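Beta-gamma-crystallin (Geodia cydonium, PDB 4IAU) is of unknown function but binds calcium and belongs to the beta/gamma-crystallins, proteins built from Greek key motifs. Local coordinates at residues 126-129 and 130-134; 136-140 and 141-145. All coordinates share one frame; numbering follows the deposited sequence.

Contact 1 (126-129 and 130-134); sequences YEQY and DYAGP
Tyr126 lays one face of its ring against the backbone of Tyr131 in the folded hairpin between strands 123-126 and 135-138, a hallmark of the Greek key motifs of beta/gamma-crystallins. Tyr126, Tyr131 and Gly133 occupy the two aromatic positions and the glycine of the family signature. Tyr131 CA stands 3.5 Å above the Tyr126 ring centroid, a CH-pi contact only 5° off the ring normal. With its CG beside the backbone N (chi1 -60°), the Tyr126 ring swings under the returning chain, where CE2 comes within 3.3 Å of Tyr131 O. The Tyr131 ring turns an edge toward the same ring in an offset edge-to-face pair, planes 60° apart, while Gly133 O lies at the Tyr126 edge, in its plane. An alanine in place of Tyr126 would probably open a gap beneath Tyr131 CA and leave the Tyr131 ring without the face it leans on. Tyr129 contributes mainly through its backbone: its CB points away from 130-134, and its ring makes a cation-pi contact with Arg107, whereas Tyr129 O receives a weak hydrogen bond from Ala132 N (3.4 Å) that closes the turn. The hydroxyl of Ser158, hydrogen-bonded to Gln128 O and Tyr131 N, secures the bend from the neighbouring strand. Gln128 runs extended alongside Ala132 and Gly133, its OE1 3.6 Å from Ala132 CB and its NE2 3.5 Å from Gly133 CA. Gly133, whose backbone angles call for glycine, takes the Gln128 amide against its CA. Beside it a water ties the two arms together, accepting from Glu127 N and donating to Ala132 O at 2.8 Å and to Pro134 O at 2.7 Å.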
loop_
_atom_site.group_PDB
_atom_site.type_symbol
_atom_site.label_atom_id
_atom_site.label_comp_id
_atom_site.label_asym_id
_atom_site.label_seq_id
_atom_site.Cartn_x
_atom_site.Cartn_y
_atom_site.Cartn_z
ATOM N N TYR A 126 1.417 8.656 -16.756
ATOM C CA TYR A 126 0.710 8.804 -18.027
ATOM C C TYR A 126 -0.640 8.141 -17.990
ATOM O O TYR A 126 -0.836 7.091 -17.351
ATOM C CB TYR A 126 1.525 8.150 -19.150
ATOM C CG TYR A 126 2.882 8.682 -19.378
ATOM C CD1 TYR A 126 3.947 8.223 -18.606
ATOM C CD2 TYR A 126 3.168 9.601 -20.404
ATOM C CE1 TYR A 126 5.232 8.711 -18.837
ATOM C CE2 TYR A 126 4.442 10.082 -20.633
ATOM C CZ TYR A 126 5.474 9.631 -19.837
ATOM O OH TYR A 126 6.762 10.043 -20.008
ATOM N N GLU A 127 -1.611 8.706 -18.713
ATOM C CA GLU A 127 -2.970 8.195 -18.836
ATOM C C GLU A 127 -3.133 7.428 -20.176
ATOM O O GLU A 127 -4.236 7.139 -20.579
ATOM C CB GLU A 127 -3.965 9.286 -18.696
ATOM C CG GLU A 127 -4.018 9.879 -17.296
ATOM C CD GLU A 127 -5.188 10.857 -17.130
ATOM O OE1 GLU A 127 -6.010 11.027 -18.043
ATOM O OE2 GLU A 127 -5.233 11.495 -16.074
ATOM N N GLN A 128 -2.022 7.100 -20.816
ATOM C CA GLN A 128 -1.973 6.183 -21.952
ATOM C C GLN A 128 -0.896 5.174 -21.717
ATOM O O GLN A 128 0.029 5.438 -20.925
ATOM C CB GLN A 128 -1.688 6.983 -23.241
ATOM C CG GLN A 128 -2.799 7.892 -23.645
ATOM C CD GLN A 128 -2.456 8.713 -24.860
ATOM O OE1 GLN A 128 -2.149 8.155 -25.942
ATOM N NE2 GLN A 128 -2.533 10.018 -24.655
ATOM N N TYR A 129 -0.969 4.021 -22.362
ATOM C CA TYR A 129 0.080 3.032 -22.251
ATOM C C TYR A 129 1.362 3.550 -22.897
ATOM O O TYR A 129 1.387 4.431 -23.784
ATOM C CB TYR A 129 -0.372 1.734 -22.916
ATOM C CG TYR A 129 -1.573 1.098 -22.298
ATOM C CD1 TYR A 129 -1.605 0.825 -20.928
ATOM C CD2 TYR A 129 -2.660 0.746 -23.071
ATOM C CE1 TYR A 129 -2.716 0.228 -20.351
ATOM C CE2 TYR A 129 -3.750 0.139 -22.491
ATOM C CZ TYR A 129 -3.788 -0.096 -21.132
ATOM O OH TYR A 129 -4.854 -0.763 -20.542
ATOM N N ASP A 130 2.483 2.965 -22.477
ATOM C CA ASP A 130 3.759 3.106 -23.153
ATOM C C ASP A 130 4.216 4.541 -23.274
ATOM O O ASP A 130 4.904 4.923 -24.230
ATOM C CB ASP A 130 3.753 2.388 -24.533
ATOM C CG ASP A 130 5.117 2.122 -25.055
ATOM O OD1 ASP A 130 6.039 1.886 -24.250
ATOM O OD2 ASP A 130 5.209 2.014 -26.307
ATOM N N TYR A 131 3.904 5.343 -22.236
ATOM C CA TYR A 131 4.521 6.645 -22.075
ATOM C C TYR A 131 4.103 7.616 -23.171
ATOM O O TYR A 131 4.798 8.570 -23.502
ATOM C CB TYR A 131 6.054 6.606 -21.942
ATOM C CG TYR A 131 6.499 5.360 -21.166
ATOM C CD1 TYR A 131 6.048 5.067 -19.890
ATOM C CD2 TYR A 131 7.399 4.463 -21.758
ATOM C CE1 TYR A 131 6.469 3.931 -19.219
ATOM C CE2 TYR A 131 7.803 3.284 -21.100
ATOM C CZ TYR A 131 7.321 3.066 -19.830
ATOM O OH TYR A 131 7.701 1.931 -19.123
ATOM N N ALA A 132 2.883 7.446 -23.675
ATOM C CA ALA A 132 2.273 8.344 -24.627
ATOM C C ALA A 132 1.456 9.430 -23.932
ATOM O O ALA A 132 0.877 9.215 -22.880
ATOM C CB ALA A 132 1.399 7.548 -25.642
ATOM N N GLY A 133 1.358 10.581 -24.595
ATOM C CA GLY A 133 0.540 11.648 -24.071
ATOM C C GLY A 133 1.191 12.470 -22.988
ATOM O O GLY A 133 2.392 12.343 -22.700
ATOM N N PRO A 134 0.407 13.347 -22.362
ATOM C CA PRO A 134 0.941 14.201 -21.285
ATOM C C PRO A 134 1.238 13.384 -20.026
ATOM O O PRO A 134 0.652 12.323 -19.792
ATOM C CB PRO A 134 -0.174 15.208 -20.993
ATOM C CG PRO A 134 -1.127 15.079 -22.167
ATOM C CD PRO A 134 -0.983 13.650 -22.674
HETATM O O HOH W 1 -0.810 10.401 -21.013
#

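Contact 2 (136-140 and 141-145); sequences TRRGP and GVYVN
Tyr143 reaches back across the turn to Gly139, joining the two sides of the link by which the chain passes from one sheet of the crystallin domain to the other. Strand 135-138 edges one sheet, and strand 141-143, the third strand of this Greek key, pairs with strand 115-118 in the other, as in the strand exchange usual for the family. The direct polar contact is the hydrogen bond from Tyr143 OH to Gly139 O, 2.7 Å long. The acceptor lies at the edge of the tyrosine ring, in its plane, whereas the hydroxyl sits above the carbonyl plane of Gly139, 40° out of it. A water supplements this bond, accepting from Gly139 N at 2.8 Å and donating more distantly to Tyr143 OH at 3.3 Å.

Packing comes from Arg138, whose CD touches Tyr143 CE1 at 3.8 Å. The guanidinium and ring planes are 43° apart and the ring carbon lies at the guanidinium edge, so the two groups do not stack. A bend at chi2 (-68°) folds the arginine back, and its NH1 donates to Arg137 O at 2.9 Å with that oxygen in the guanidinium plane; NE is taken by Ala148 O. The Tyr143 side chain also touches Ile118, Ala148 and Leu149.

NH1 and NE of the arginine thus serve backbone carbonyls, while its CD meets the aromatic ring. The phenol acts as both donor and acceptor, which implies that the turn is tied through the Gly139 backbone, directly at the carbonyl and through water at the amide.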
loop_
_atom_site.group_PDB
_atom_site.type_symbol
_atom_site.label_atom_id
_atom_site.label_comp_id
_atom_site.label_asym_id
_atom_site.label_seq_id
_atom_site.Cartn_x
_atom_site.Cartn_y
_atom_site.Cartn_z
ATOM N N THR A 136 2.622 13.760 -15.639
ATOM C CA THR A 136 2.928 14.465 -14.438
ATOM C C THR A 136 4.112 13.796 -13.742
ATOM O O THR A 136 4.269 12.602 -13.811
ATOM C CB THR A 136 1.782 14.600 -13.418
ATOM O OG1 THR A 136 1.251 13.284 -13.152
ATOM C CG2 THR A 136 0.641 15.441 -13.869
ATOM N N ARG A 137 4.934 14.574 -13.044
ATOM C CA ARG A 137 6.057 14.068 -12.303
ATOM C C ARG A 137 5.698 13.895 -10.841
ATOM O O ARG A 137 5.131 14.790 -10.227
ATOM C CB ARG A 137 7.299 14.965 -12.400
ATOM C CG ARG A 137 8.469 14.357 -11.633
ATOM C CD ARG A 137 9.680 15.191 -11.411
ATOM N NE ARG A 137 10.515 15.206 -12.565
ATOM C CZ ARG A 137 10.381 15.927 -13.676
ATOM N NH1 ARG A 137 9.322 16.725 -13.735
ATOM N NH2 ARG A 137 11.256 15.858 -14.685
ATOM N N ARG A 138 6.060 12.750 -10.293
ATOM C CA ARG A 138 5.919 12.503 -8.854
ATOM C C ARG A 138 7.144 11.779 -8.335
ATOM O O ARG A 138 7.654 10.835 -8.952
ATOM C CB ARG A 138 4.656 11.721 -8.519
ATOM C CG ARG A 138 3.347 12.442 -8.747
ATOM C CD ARG A 138 3.147 13.605 -7.778
ATOM N NE ARG A 138 1.860 14.258 -7.921
ATOM C CZ ARG A 138 1.552 15.202 -8.810
ATOM N NH1 ARG A 138 2.451 15.600 -9.665
ATOM N NH2 ARG A 138 0.325 15.705 -8.772
ATOM N N GLY A 139 7.582 12.213 -7.153
ATOM C CA GLY A 139 8.637 11.552 -6.401
ATOM C C GLY A 139 8.078 10.933 -5.144
ATOM O O GLY A 139 6.864 10.725 -4.981
ATOM N N PRO A 140 8.954 10.587 -4.221
ATOM C CA PRO A 140 8.534 9.914 -2.994
ATOM C C PRO A 140 7.419 10.645 -2.287
ATOM O O PRO A 140 7.428 11.873 -2.148
ATOM C CB PRO A 140 9.823 9.866 -2.179
ATOM C CG PRO A 140 10.912 9.780 -3.201
ATOM C CD PRO A 140 10.426 10.686 -4.328
ATOM N N GLY A 141 6.446 9.893 -1.805
ATOM C CA GLY A 141 5.321 10.455 -1.124
ATOM C C GLY A 141 4.212 9.424 -0.936
ATOM O O GLY A 141 4.260 8.283 -1.393
ATOM N N VAL A 142 3.194 9.923 -0.243
ATOM C CA VAL A 142 1.976 9.157 0.104
ATOM C C VAL A 142 0.821 9.780 -0.661
ATOM O O VAL A 142 0.525 10.972 -0.485
ATOM C CB VAL A 142 1.754 9.222 1.617
ATOM C CG1 VAL A 142 0.472 8.557 2.004
ATOM C CG2 VAL A 142 2.940 8.602 2.348
ATOM N N TYR A 143 0.173 9.015 -1.528
ATOM C CA TYR A 143 -0.830 9.540 -2.453
ATOM C C TYR A 143 -2.132 8.745 -2.271
ATOM O O TYR A 143 -2.316 7.691 -2.864
ATOM C CB TYR A 143 -0.307 9.489 -3.884
ATOM C CG TYR A 143 0.993 10.200 -4.056
ATOM C CD1 TYR A 143 1.068 11.586 -4.215
ATOM C CD2 TYR A 143 2.202 9.505 -4.049
ATOM C CE1 TYR A 143 2.246 12.233 -4.360
ATOM C CE2 TYR A 143 3.382 10.149 -4.202
ATOM C CZ TYR A 143 3.437 11.505 -4.349
ATOM O OH TYR A 143 4.621 12.194 -4.524
ATOM N N VAL A 144 -3.029 9.227 -1.396
ATOM C CA VAL A 144 -4.160 8.447 -0.984
ATOM C C VAL A 144 -5.296 8.391 -2.012
ATOM O O VAL A 144 -6.211 7.576 -1.852
ATOM C CB VAL A 144 -4.750 8.908 0.378
ATOM C CG1 VAL A 144 -3.747 8.791 1.489
ATOM C CG2 VAL A 144 -5.332 10.309 0.270
ATOM N N ASN A 145 -5.219 9.216 -3.045
ATOM C CA ASN A 145 -6.203 9.196 -4.119
ATOM C C ASN A 145 -5.481 9.570 -5.415
ATOM O O ASN A 145 -4.335 9.993 -5.441
ATOM C CB ASN A 145 -7.408 10.121 -3.775
ATOM C CG ASN A 145 -6.997 11.569 -3.557
ATOM O OD1 ASN A 145 -6.037 12.030 -4.044
ATOM N ND2 ASN A 145 -7.655 12.282 -2.638
HETATM O O HOH W 2 6.582 14.468 -5.885
#

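Overall arrangement
Contacts 1 and 2 are both surface contacts, about 17 Å apart between centres, and follow one another along the chain; in each, a tyrosine gathers a turn. Strand 135-138 joins them: contact 1 leads into it, and contact 2 takes in its end and leads on. Contact 1 folds a hairpin between neighbouring strands of one sheet, whereas contact 2 carries the chain on to the other sheet and lies nearer the centre of the molecule. Their chemistry differs accordingly: Tyr126 is buried and works through its ring face, while Tyr143 is partly exposed and works through its hydroxyl. A bridging water takes part in both.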